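Local structure of pyruvate carboxylase n-terminal domain (Aquifex aeolicus, 1ULZ) at residues A[49-54]-A[63-68]. The protein is the biotin carboxylase subunit of a pyruvate carboxylase, an ATP-grasp type protein whose N-terminal domain has a Rossmann-like fold. The protein carries 1 engineered substitution. Residues are numbered along the deposited sequence; the frame is centred on the assembly and turned at random.
Sequences YMIGTD and QRIINL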
# COMPACT_ATOMS: atom_id res chain seq x y z
N TYR A 49 9.35 -13.69 -24.75
CA TYR A 49 9.68 -14.83 -25.60
C TYR A 49 9.50 -16.18 -24.93
O TYR A 49 9.95 -16.40 -23.80
CB TYR A 49 11.12 -14.71 -26.11
CG TYR A 49 11.39 -13.44 -26.88
CD1 TYR A 49 11.76 -12.28 -26.22
CD2 TYR A 49 11.23 -13.40 -28.26
CE1 TYR A 49 11.97 -11.10 -26.92
CE2 TYR A 49 11.44 -12.23 -28.97
CZ TYR A 49 11.81 -11.08 -28.30
OH TYR A 49 12.02 -9.92 -28.99
N MET A 50 8.82 -17.08 -25.64
CA MET A 50 8.58 -18.43 -25.17
C MET A 50 9.83 -19.23 -25.53
O MET A 50 10.17 -19.35 -26.71
CB MET A 50 7.36 -19.01 -25.89
CG MET A 50 7.04 -20.45 -25.56
SD MET A 50 5.74 -21.06 -26.67
CE MET A 50 6.73 -21.60 -28.03
N ILE A 51 10.51 -19.77 -24.52
CA ILE A 51 11.72 -20.54 -24.75
C ILE A 51 11.77 -21.75 -23.82
O ILE A 51 11.05 -21.80 -22.82
CB ILE A 51 12.98 -19.70 -24.49
CG1 ILE A 51 13.04 -19.30 -23.02
CG2 ILE A 51 12.98 -18.48 -25.39
CD1 ILE A 51 14.27 -18.53 -22.63
N GLY A 52 12.63 -22.71 -24.16
CA GLY A 52 12.77 -23.91 -23.36
C GLY A 52 12.08 -25.12 -23.98
O GLY A 52 11.17 -24.98 -24.80
N THR A 53 12.53 -26.31 -23.57
CA THR A 53 11.97 -27.55 -24.07
C THR A 53 11.15 -28.25 -22.99
O THR A 53 10.54 -29.28 -23.23
CB THR A 53 13.08 -28.50 -24.58
OG1 THR A 53 14.16 -28.54 -23.64
CG2 THR A 53 13.59 -28.02 -25.92
N ASP A 54 11.16 -27.66 -21.80
CA ASP A 54 10.38 -28.15 -20.67
C ASP A 54 10.25 -26.99 -19.67
O ASP A 54 11.07 -26.07 -19.68
CB ASP A 54 11.03 -29.40 -20.03
CG ASP A 54 12.30 -29.09 -19.27
OD1 ASP A 54 12.26 -28.28 -18.31
OD2 ASP A 54 13.36 -29.67 -19.61
N GLN A 63 23.01 -20.72 -21.36
CA GLN A 63 23.41 -20.19 -22.65
C GLN A 63 22.28 -19.64 -23.51
O GLN A 63 22.43 -18.61 -24.16
CB GLN A 63 24.18 -21.26 -23.44
CG GLN A 63 24.83 -20.72 -24.69
CD GLN A 63 25.79 -19.60 -24.37
OE1 GLN A 63 26.64 -19.74 -23.49
NE2 GLN A 63 25.66 -18.48 -25.08
N ARG A 64 21.14 -20.32 -23.52
CA ARG A 64 20.01 -19.85 -24.32
C ARG A 64 19.56 -18.47 -23.85
O ARG A 64 19.26 -17.58 -24.66
CB ARG A 64 18.83 -20.82 -24.23
CG ARG A 64 17.68 -20.42 -25.14
CD ARG A 64 16.49 -21.36 -25.02
NE ARG A 64 16.78 -22.69 -25.54
CZ ARG A 64 16.70 -23.80 -24.82
NH1 ARG A 64 16.98 -24.98 -25.37
NH2 ARG A 64 16.34 -23.74 -23.54
N ILE A 65 19.52 -18.29 -22.53
CA ILE A 65 19.09 -17.02 -21.95
C ILE A 65 20.09 -15.91 -22.26
O ILE A 65 19.69 -14.79 -22.60
CB ILE A 65 18.89 -17.18 -20.43
CG1 ILE A 65 17.63 -18.02 -20.17
CG2 ILE A 65 18.77 -15.81 -19.76
CD1 ILE A 65 17.46 -18.48 -18.75
N ILE A 66 21.38 -16.21 -22.15
CA ILE A 66 22.41 -15.22 -22.47
C ILE A 66 22.30 -14.86 -23.95
O ILE A 66 22.32 -13.68 -24.31
CB ILE A 66 23.83 -15.77 -22.16
CG1 ILE A 66 24.08 -15.69 -20.65
CG2 ILE A 66 24.88 -15.00 -22.93
CD1 ILE A 66 25.42 -16.24 -20.21
N ASN A 67 22.15 -15.86 -24.80
CA ASN A 67 22.02 -15.61 -26.23
C ASN A 67 20.83 -14.73 -26.58
O ASN A 67 20.94 -13.83 -27.40
CB ASN A 67 21.93 -16.92 -27.01
CG ASN A 67 23.25 -17.66 -27.05
OD1 ASN A 67 24.29 -17.12 -26.66
ND2 ASN A 67 23.23 -18.90 -27.53
N LEU A 68 19.68 -15.00 -25.95
CA LEU A 68 18.49 -14.20 -26.22
C LEU A 68 18.75 -12.74 -25.83
O LEU A 68 18.47 -11.83 -26.60
CB LEU A 68 17.28 -14.75 -25.45
CG LEU A 68 15.98 -13.94 -25.53
CD1 LEU A 68 15.50 -13.85 -26.96
CD2 LEU A 68 14.92 -14.58 -24.65
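Y49 and I51, near the end of strand 47-50 and just past it, face one side of helix 62-71; I51 CA lies 8.3 Å from R64 CA and Y49 CA 8.9 Å from L68 CA. No hydrogen bond joins segments 49-54 and 63-68, and the contact rests on side chains one helical turn apart, R64 and L68, with I65 beside them. L68 grips Y49 with both methyls: CD1 sits over one face of the ring, 4.3 Å from its centroid and 17° off the normal, a CH-pi contact displaced toward the rim at Y49 CG and Y49 CD1, while CD2 lies 4.1 Å from Y49 CB. The Y49 hydroxyl is hydrogen-bonded to E47. I51 sends its branches two ways. Its CG1 stands between the backbone N and the carbonyl carbon (chi1 64°), and the CD1 methyl beyond meets I65 CG1 at 4.2 Å, the two side chains crossing at about a right angle; CG2 approaches L68 CD2 at 4.4 Å. R64 leaves the helix with CG anti to the backbone N (chi1 -175°) and packs CD against I51 CB at 3.9 Å. The chain bends at chi3, and the guanidinium lies against G52, whose N is over one of its faces and whose CA is 3.6 Å from R64 NH2. That nitrogen forms a salt bridge with D57, and the same carboxylate oxygen, OD1, accepts the T53 backbone N-H, so one aspartate ties the arginine tip to the loop leaving the strand. I31 of neighbouring strand 28-32 touches both I51 and L68, extending the apolar layer. Here a helix packs over the edge strand of a parallel sheet with strand order 3-2-1-4-5, as in the Rossmann-like N-terminal domain of biotin carboxylases.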